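Local coordinates for protein poly-beta-1,6-N-acetyl-D-glucosamine N-deacetylase (PDB 4U10) that probably removes N-acetyl groups from poly-beta-1,6-N-acetyl-D-glucosamine through its metal-binding polysaccharide deacetylase domain, the part of the longer protein present here, at residues S143-L148 with V185-R190; K201-M206 with S224-H229. All blocks are in the same frame, centred on the assembly; numbering follows the deposited sequence.

Contact 1: residues S143-L148 with V185-R190; sequences SHTDNL and VQDFSR. With ZN (zinc ion), chain C.
The carboxylate of Asp187, on helix 177-199, takes one backbone N-H of the 143-148 loop on each oxygen. Asp146 N donates to Asp187 OD1 at 2.9 Å, on the syn side but 26° out of the carboxylate plane; Asp187 OD2 accepts Asn147 N at 2.8 Å through its syn lone pair. CG of Asp187 lies anti to the backbone N (chi1 -177°), which carries it from the helix toward the loop.

Water extends the polar network to Arg190. One molecule lies 3.0 Å from both Asp146 OD2 and Asp187 OD2, with more acceptors in reach than it has protons, and accepts from Arg190 NH1, in the guanidinium plane at its edge. This water links the guanidinium to Asp146 without a direct salt bridge (Asp146 OD2 to Arg190 NE 5.4 Å), while Arg190 CB packs on Asp146 OD2. The other Asp146 oxygen, OD1, is hydrogen-bonded to Ser101.

The segment carries two short-range motifs. Ser143 OG accepts from Thr145 N in an ST turn, and Thr145 OG1 accepts from Leu148 N at 3.1 Å in an ST motif while donating to a lone pair of His144 O. This loop is part of the metal site of the deacetylase domain: His144 NE2 binds zinc at 2.1 Å, and Asp75 and His149 complete the Asp-His-His set of NodB-type polysaccharide deacetylases, beside a water. His144 ND1 is hydrogen-bonded to Val207 O, a second-shell bond consistent with fixing the ring's rotation.

Leucine carbons cover the stem of the acid: Leu148 CD1 lies 3.4 Å from Asp187 CG, the two side chains running antiparallel alongside one another. In apolar packing, Phe188 CE1 is approached obliquely by Thr145 CG2 at 3.7 Å and by Leu148 CD1.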
ATOM      1  N   SER A 143       0.602   4.700   5.407  1.00 13.43           N
ATOM      2  CA  SER A 143       1.916   5.061   4.896  1.00 12.50           C
ATOM      3  C   SER A 143       2.457   3.998   3.982  1.00 13.86           C
ATOM      4  O   SER A 143       2.168   2.773   4.156  1.00 13.09           O
ATOM      5  CB  SER A 143       2.876   5.222   6.068  1.00 13.95           C
ATOM      6  OG  SER A 143       4.164   5.565   5.660  1.00 15.22           O
ATOM      7  N   HIS A 144       3.342   4.454   3.066  1.00 14.25           N
ATOM      8  CA  HIS A 144       4.123   3.601   2.175  1.00 12.38           C
ATOM      9  C   HIS A 144       5.527   4.214   2.096  1.00 12.02           C
ATOM     10  O   HIS A 144       6.210   4.112   1.066  1.00 11.90           O
ATOM     11  CB  HIS A 144       3.479   3.613   0.800  1.00 12.08           C
ATOM     12  CG  HIS A 144       3.802   2.448  -0.096  1.00 12.70           C
ATOM     13  ND1 HIS A 144       3.919   1.141   0.336  1.00 13.07           N
ATOM     14  CD2 HIS A 144       3.820   2.391  -1.447  1.00 13.21           C
ATOM     15  CE1 HIS A 144       4.078   0.351  -0.700  1.00 14.15           C
ATOM     16  NE2 HIS A 144       3.998   1.087  -1.796  1.00 14.72           N
ATOM     17  N   THR A 145       5.985   4.709   3.249  1.00 12.01           N
ATOM     18  CA  THR A 145       7.248   5.425   3.509  1.00 12.74           C
ATOM     19  C   THR A 145       7.136   6.824   2.958  1.00 13.47           C
ATOM     20  O   THR A 145       6.189   7.109   2.275  1.00 14.85           O
ATOM     21  CB  THR A 145       8.543   4.720   2.976  1.00 12.55           C
ATOM     22  OG1 THR A 145       8.598   4.889   1.566  1.00 13.45           O
ATOM     23  CG2 THR A 145       8.480   3.216   3.284  1.00 12.56           C
ATOM     24  N   ASP A 146       8.024   7.718   3.429  1.00 13.46           N
ATOM     25  CA  ASP A 146       8.127   9.027   2.889  1.00 13.41           C
ATOM     26  C   ASP A 146       8.890   9.003   1.545  1.00 13.10           C
ATOM     27  O   ASP A 146       8.376   9.367   0.493  1.00 13.69           O
ATOM     28  CB  ASP A 146       8.771  10.023   3.893  1.00 13.14           C
ATOM     29  CG  ASP A 146       8.393  11.476   3.557  1.00 13.53           C
ATOM     30  OD1 ASP A 146       7.204  11.724   3.189  1.00 11.88           O
ATOM     31  OD2 ASP A 146       9.259  12.348   3.728  1.00 14.61           O
ATOM     32  N   ASN A 147      10.121   8.596   1.609  1.00 13.17           N
ATOM     33  CA  ASN A 147      10.986   8.514   0.440  1.00 13.58           C
ATOM     34  C   ASN A 147      11.899   7.263   0.462  1.00 13.92           C
ATOM     35  O   ASN A 147      13.084   7.333   0.183  1.00 14.90           O
ATOM     36  CB  ASN A 147      11.801   9.789   0.330  1.00 13.70           C
ATOM     37  CG  ASN A 147      12.613   9.843  -0.937  1.00 14.89           C
ATOM     38  OD1 ASN A 147      12.245   9.257  -1.896  1.00 14.68           O
ATOM     39  ND2 ASN A 147      13.731  10.475  -0.902  1.00 16.97           N
ATOM     40  N   LEU A 148      11.325   6.102   0.801  1.00 13.63           N
ATOM     41  CA  LEU A 148      12.046   4.818   0.765  1.00 12.22           C
ATOM     42  C   LEU A 148      11.401   3.772  -0.175  1.00 13.25           C
ATOM     43  O   LEU A 148      11.544   2.535   0.010  1.00 11.78           O
ATOM     44  CB  LEU A 148      12.240   4.302   2.203  1.00 12.49           C
ATOM     45  CG  LEU A 148      13.121   5.122   3.157  1.00 11.46           C
ATOM     46  CD1 LEU A 148      12.999   4.612   4.580  1.00 11.86           C
ATOM     47  CD2 LEU A 148      14.593   5.233   2.724  1.00 12.72           C
ATOM     48  N   VAL A 185      13.761   5.174  10.932  1.00 14.97           N
ATOM     49  CA  VAL A 185      12.982   5.873  11.913  1.00 15.14           C
ATOM     50  C   VAL A 185      12.615   7.272  11.408  1.00 14.85           C
ATOM     51  O   VAL A 185      11.481   7.681  11.508  1.00 14.93           O
ATOM     52  CB  VAL A 185      13.725   6.003  13.249  1.00 15.22           C
ATOM     53  CG1 VAL A 185      12.907   6.866  14.211  1.00 15.04           C
ATOM     54  CG2 VAL A 185      13.951   4.605  13.847  1.00 16.81           C
ATOM     55  N   GLN A 186      13.551   8.020  10.864  1.00 15.65           N
ATOM     56  CA  GLN A 186      13.217   9.416  10.499  1.00 16.95           C
ATOM     57  C   GLN A 186      12.338   9.487   9.270  1.00 15.67           C
ATOM     58  O   GLN A 186      11.470  10.355   9.206  1.00 14.25           O
ATOM     59  CB  GLN A 186      14.465  10.285  10.336  1.00 18.08           C
ATOM     60  CG  GLN A 186      15.388  10.256  11.583  1.00 22.88           C
ATOM     61  CD  GLN A 186      14.637  10.454  12.919  1.00 24.57           C
ATOM     62  OE1 GLN A 186      15.089  10.018  13.985  1.00 31.73           O
ATOM     63  NE2 GLN A 186      13.490  11.031  12.853  1.00 26.34           N
ATOM     64  N   ASP A 187      12.592   8.596   8.291  1.00 14.31           N
ATOM     65  CA  ASP A 187      11.750   8.584   7.089  1.00 14.26           C
ATOM     66  C   ASP A 187      10.302   8.256   7.468  1.00 14.15           C
ATOM     67  O   ASP A 187       9.406   8.954   7.048  1.00 12.76           O
ATOM     68  CB  ASP A 187      12.241   7.574   6.063  1.00 14.69           C
ATOM     69  CG  ASP A 187      11.415   7.608   4.793  1.00 14.94           C
ATOM     70  OD1 ASP A 187      10.407   6.880   4.804  1.00 12.23           O
ATOM     71  OD2 ASP A 187      11.751   8.399   3.874  1.00 15.38           O
ATOM     72  N   PHE A 188      10.096   7.194   8.246  1.00 13.37           N
ATOM     73  CA  PHE A 188       8.764   6.834   8.704  1.00 12.57           C
ATOM     74  C   PHE A 188       8.081   7.893   9.514  1.00 14.02           C
ATOM     75  O   PHE A 188       6.886   8.115   9.378  1.00 14.75           O
ATOM     76  CB  PHE A 188       8.747   5.500   9.466  1.00 12.80           C
ATOM     77  CG  PHE A 188       9.311   4.341   8.695  1.00 13.00           C
ATOM     78  CD1 PHE A 188       9.475   4.410   7.318  1.00 12.69           C
ATOM     79  CD2 PHE A 188       9.590   3.129   9.335  1.00 11.72           C
ATOM     80  CE1 PHE A 188       9.974   3.391   6.611  1.00 12.58           C
ATOM     81  CE2 PHE A 188      10.095   2.068   8.630  1.00 12.41           C
ATOM     82  CZ  PHE A 188      10.271   2.179   7.234  1.00 12.98           C
ATOM     83  N   SER A 189       8.809   8.513  10.418  1.00 15.74           N
ATOM     84  CA  SER A 189       8.290   9.595  11.199  1.00 16.35           C
ATOM     85  C   SER A 189       7.919  10.839  10.340  1.00 16.74           C
ATOM     86  O   SER A 189       6.869  11.425  10.543  1.00 13.95           O
ATOM     87  CB  SER A 189       9.295   9.960  12.276  1.00 18.16           C
ATOM     88  OG  SER A 189       9.067  11.271  12.683  1.00 20.72           O
ATOM     89  N   ARG A 190       8.720  11.203   9.341  1.00 15.75           N
ATOM     90  CA  ARG A 190       8.287  12.259   8.406  1.00 15.04           C
ATOM     91  C   ARG A 190       7.032  11.899   7.597  1.00 14.02           C
ATOM     92  O   ARG A 190       6.225  12.751   7.285  1.00 13.95           O
ATOM     93  CB  ARG A 190       9.382  12.600   7.387  1.00 17.48           C
ATOM     94  CG  ARG A 190      10.658  13.202   7.958  1.00 19.74           C
ATOM     95  CD  ARG A 190      11.722  13.222   6.841  1.00 23.15           C
ATOM     96  NE  ARG A 190      13.022  13.237   7.444  1.00 29.29           N
ATOM     97  CZ  ARG A 190      14.114  12.596   7.044  1.00 30.94           C
ATOM     98  NH1 ARG A 190      14.126  11.849   5.943  1.00 28.06           N
ATOM     99  NH2 ARG A 190      15.251  12.742   7.784  1.00 34.99           N
TER
HETATM  100 ZN    ZN C 401       4.600   0.526  -3.725  1.00 14.83          ZN
HETATM  101  O   HOH W   1      12.061  11.402   3.815  1.00 16.99           O
HETATM  102  O   HOH W   2      14.287   9.134   2.896  1.00 15.25           O
HETATM  103  O   HOH W   3       4.575  -1.340  -3.519  1.00  6.17           O

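Contact 2: residues K201-M206 with S224-H229; sequences KKPRIM and SGMTHH
A water joins three backbone groups across the contact: it donates to Arg204 O at 2.7 Å and to Gly225 O at 3.2 Å, and accepts from His228 N. A second water spans Pro203 O and Ser224 O, donating to both. These bridges lie where the two segments lead into the paired strands.

Direct pairing comes next along the chain. Met206 N donates to His228 O at 3.0 Å. The same oxygen receives a CA-H...O contact from Ile205 CA, and Met206 O receives another from His229 CA at 3.1 Å. Met206 and His229 form a parallel bridge that joins the two strands of a beta-alpha-beta unit, strands 205-207 and 228-230 with helix 215-222 between them in the chain. Gly225, with phi 96°, is the C-prime residue of the Schellman motif ending that helix, where the chain turns back toward the second strand.

Two selenomethionines supply much of the side-chain packing. Met226 CG, anti to its own carbonyl carbon (chi1 -56°), comes within 3.5 Å of Pro203 O; its SE lies 3.6 Å from Ile205 O and touches Pro203 CG. The Met206 side chain crosses it obliquely, with the two CB atoms 4.0 Å apart and the CE methyls at 4.1 Å.

His229 points to the same sheet face as Met206, but its ring leads away, nearly parallel to that of Tyr244. The Arg204 guanidinium leaves the contact, with a salt bridge from NE to Glu140 and a hydrogen bond from NH2 to Gln52.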
ATOM      1  N   LYS A 201      -5.483  12.569  10.493  1.00 31.95           N
ATOM      2  CA  LYS A 201      -5.353  11.251  11.130  1.00 31.76           C
ATOM      3  C   LYS A 201      -3.896  10.776  10.873  1.00 31.08           C
ATOM      4  O   LYS A 201      -3.478  10.747   9.706  1.00 27.80           O
ATOM      5  CB  LYS A 201      -6.279  10.236  10.457  1.00 33.18           C
ATOM      6  CG  LYS A 201      -7.668  10.113  11.039  1.00 36.00           C
ATOM      7  CD  LYS A 201      -8.678  10.887  10.244  1.00 37.67           C
ATOM      8  CE  LYS A 201     -10.071  10.305  10.412  1.00 41.16           C
ATOM      9  NZ  LYS A 201     -11.035  11.174   9.696  1.00 44.37           N
ATOM     10  N   LYS A 202      -3.124  10.485  11.919  1.00 28.81           N
ATOM     11  CA  LYS A 202      -1.813   9.785  11.753  1.00 30.37           C
ATOM     12  C   LYS A 202      -2.074   8.444  11.121  1.00 24.84           C
ATOM     13  O   LYS A 202      -2.992   7.727  11.547  1.00 24.40           O
ATOM     14  CB  LYS A 202      -1.133   9.475  13.097  1.00 32.09           C
ATOM     15  CG  LYS A 202      -0.367  10.585  13.770  1.00 39.98           C
ATOM     16  CD  LYS A 202       0.111  10.085  15.148  1.00 41.16           C
ATOM     17  CE  LYS A 202       1.382  10.784  15.590  1.00 46.35           C
ATOM     18  NZ  LYS A 202       2.496  10.647  14.586  1.00 52.69           N
ATOM     19  N   PRO A 203      -1.286   8.062  10.097  1.00 20.28           N
ATOM     20  CA  PRO A 203      -1.538   6.731   9.635  1.00 17.78           C
ATOM     21  C   PRO A 203      -1.304   5.670  10.719  1.00 17.13           C
ATOM     22  O   PRO A 203      -0.396   5.809  11.542  1.00 14.59           O
ATOM     23  CB  PRO A 203      -0.468   6.546   8.506  1.00 19.77           C
ATOM     24  CG  PRO A 203       0.643   7.494   8.885  1.00 18.75           C
ATOM     25  CD  PRO A 203      -0.065   8.646   9.534  1.00 20.08           C
ATOM     26  N   ARG A 204      -2.012   4.547  10.640  1.00 15.93           N
ATOM     27  CA  ARG A 204      -1.829   3.485  11.614  1.00 16.16           C
ATOM     28  C   ARG A 204      -1.515   2.144  10.953  1.00 15.61           C
ATOM     29  O   ARG A 204      -1.566   1.073  11.573  1.00 18.89           O
ATOM     30  CB  ARG A 204      -3.067   3.395  12.506  1.00 18.14           C
ATOM     31  CG  ARG A 204      -4.339   3.368  11.749  1.00 18.11           C
ATOM     32  CD  ARG A 204      -5.588   3.400  12.667  1.00 19.34           C
ATOM     33  NE  ARG A 204      -6.767   3.344  11.802  1.00 16.97           N
ATOM     34  CZ  ARG A 204      -8.019   3.400  12.210  1.00 18.27           C
ATOM     35  NH1 ARG A 204      -8.274   3.533  13.505  1.00 17.01           N
ATOM     36  NH2 ARG A 204      -9.003   3.309  11.309  1.00 16.48           N
ATOM     37  N   ILE A 205      -1.105   2.207   9.701  1.00 15.14           N
ATOM     38  CA  ILE A 205      -0.645   1.063   8.968  1.00 14.66           C
ATOM     39  C   ILE A 205       0.591   1.522   8.207  1.00 13.45           C
ATOM     40  O   ILE A 205       0.593   2.567   7.623  1.00 11.79           O
ATOM     41  CB  ILE A 205      -1.698   0.587   7.927  1.00 14.09           C
ATOM     42  CG1 ILE A 205      -3.035   0.201   8.555  1.00 14.38           C
ATOM     43  CG2 ILE A 205      -1.236  -0.568   7.039  1.00 13.86           C
ATOM     44  CD1 ILE A 205      -4.173   0.227   7.528  1.00 14.45           C
HETATM   45  N   MSE A 206       1.605   0.677   8.207  1.00 13.02           N
HETATM   46  CA  MSE A 206       2.728   0.782   7.234  1.00 13.30           C
HETATM   47  C   MSE A 206       2.547  -0.257   6.195  1.00 11.85           C
HETATM   48  O   MSE A 206       2.463  -1.476   6.494  1.00 14.30           O
HETATM   49  CB  MSE A 206       4.056   0.755   7.961  1.00 13.20           C
HETATM   50  CG  MSE A 206       5.269   0.451   7.051  1.00 13.09           C
HETATM   51 SE   MSE A 206       5.483   1.993   5.846  1.00 14.62          SE
HETATM   52  CE  MSE A 206       6.353   3.172   7.057  1.00 14.25           C
ATOM     53  N   SER A 224       6.530   5.154  15.191  1.00 21.34           N
ATOM     54  CA  SER A 224       5.695   6.260  14.703  1.00 22.23           C
ATOM     55  C   SER A 224       4.217   5.917  14.635  1.00 22.75           C
ATOM     56  O   SER A 224       3.448   6.645  14.019  1.00 26.79           O
ATOM     57  CB  SER A 224       6.213   6.792  13.368  1.00 22.97           C
ATOM     58  OG  SER A 224       7.413   7.509  13.601  1.00 24.26           O
ATOM     59  N   GLY A 225       3.817   4.853  15.307  1.00 19.87           N
ATOM     60  CA  GLY A 225       2.408   4.506  15.446  1.00 21.26           C
ATOM     61  C   GLY A 225       1.886   3.504  14.456  1.00 25.73           C
ATOM     62  O   GLY A 225       0.679   3.388  14.292  1.00 25.57           O
HETATM   63  N   MSE A 226       2.774   2.772  13.775  1.00 23.04           N
HETATM   64  CA  MSE A 226       2.338   1.821  12.773  1.00 23.08           C
HETATM   65  C   MSE A 226       2.829   0.461  13.184  1.00 24.28           C
HETATM   66  O   MSE A 226       3.925  -0.015  12.727  1.00 23.81           O
HETATM   67  CB  MSE A 226       2.843   2.302  11.435  1.00 21.90           C
HETATM   68  CG  MSE A 226       2.342   3.718  11.201  1.00 22.67           C
HETATM   69 SE   MSE A 226       3.079   4.350   9.484  1.00 24.58          SE
HETATM   70  CE  MSE A 226       4.509   5.476   9.905  1.00 19.58           C
ATOM     71  N   THR A 227       2.041  -0.162  14.070  1.00 21.70           N
ATOM     72  CA  THR A 227       2.307  -1.502  14.566  1.00 24.86           C
ATOM     73  C   THR A 227       1.677  -2.536  13.634  1.00 22.60           C
ATOM     74  O   THR A 227       2.185  -3.625  13.499  1.00 24.36           O
ATOM     75  CB  THR A 227       1.764  -1.653  16.026  1.00 25.94           C
ATOM     76  OG1 THR A 227       2.582  -0.873  16.877  1.00 33.78           O
ATOM     77  CG2 THR A 227       1.851  -3.052  16.500  1.00 27.08           C
ATOM     78  N   HIS A 228       0.572  -2.167  12.981  1.00 21.47           N
ATOM     79  CA  HIS A 228       0.044  -2.946  11.861  1.00 20.96           C
ATOM     80  C   HIS A 228       0.820  -2.666  10.578  1.00 16.57           C
ATOM     81  O   HIS A 228       0.958  -1.530  10.142  1.00 17.13           O
ATOM     82  CB  HIS A 228      -1.445  -2.682  11.679  1.00 20.00           C
ATOM     83  CG  HIS A 228      -2.246  -3.075  12.871  1.00 21.32           C
ATOM     84  ND1 HIS A 228      -2.594  -4.386  13.135  1.00 25.94           N
ATOM     85  CD2 HIS A 228      -2.741  -2.343  13.882  1.00 21.24           C
ATOM     86  CE1 HIS A 228      -3.243  -4.430  14.284  1.00 24.84           C
ATOM     87  NE2 HIS A 228      -3.355  -3.199  14.746  1.00 20.38           N
ATOM     88  N   HIS A 229       1.314  -3.715   9.971  1.00 15.90           N
ATOM     89  CA  HIS A 229       2.055  -3.589   8.729  1.00 15.51           C
ATOM     90  C   HIS A 229       1.566  -4.569   7.675  1.00 15.12           C
ATOM     91  O   HIS A 229       1.305  -5.753   7.944  1.00 17.08           O
ATOM     92  CB  HIS A 229       3.580  -3.634   9.019  1.00 15.28           C
ATOM     93  CG  HIS A 229       4.057  -4.892   9.658  1.00 15.40           C
ATOM     94  ND1 HIS A 229       4.545  -5.955   8.936  1.00 15.95           N
ATOM     95  CD2 HIS A 229       4.165  -5.242  10.960  1.00 14.46           C
ATOM     96  CE1 HIS A 229       4.933  -6.912   9.758  1.00 15.14           C
ATOM     97  NE2 HIS A 229       4.678  -6.515  10.990  1.00 15.35           N
TER
HETATM   98  O   HOH W   4       1.628   7.256  12.179  1.00 19.51           O
HETATM   99  O   HOH W   5      -0.677   0.460  14.050  1.00 27.37           O

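How the contacts relate
Contacts 1 and 2 have centres 11 Å apart and follow one another along the chain, helix 177-199 leading on to strand 205-207. They also meet directly: Ser143 N lies 3.1 Å from Ile205 O, a probable hydrogen bond, while Met206 CE packs 3.4 Å from Phe188 CD1 and 3.5 Å from Ser143 OG. A further contact, Ser189 CA to Ser224 OG, joins helix 177-199 to the second segment of contact 2. Only contact 1 contains a zinc ligand. Contact 2 borders the site: the Met206 side chain is about 6 Å from that of His144 and about 10 Å from a zinc ion.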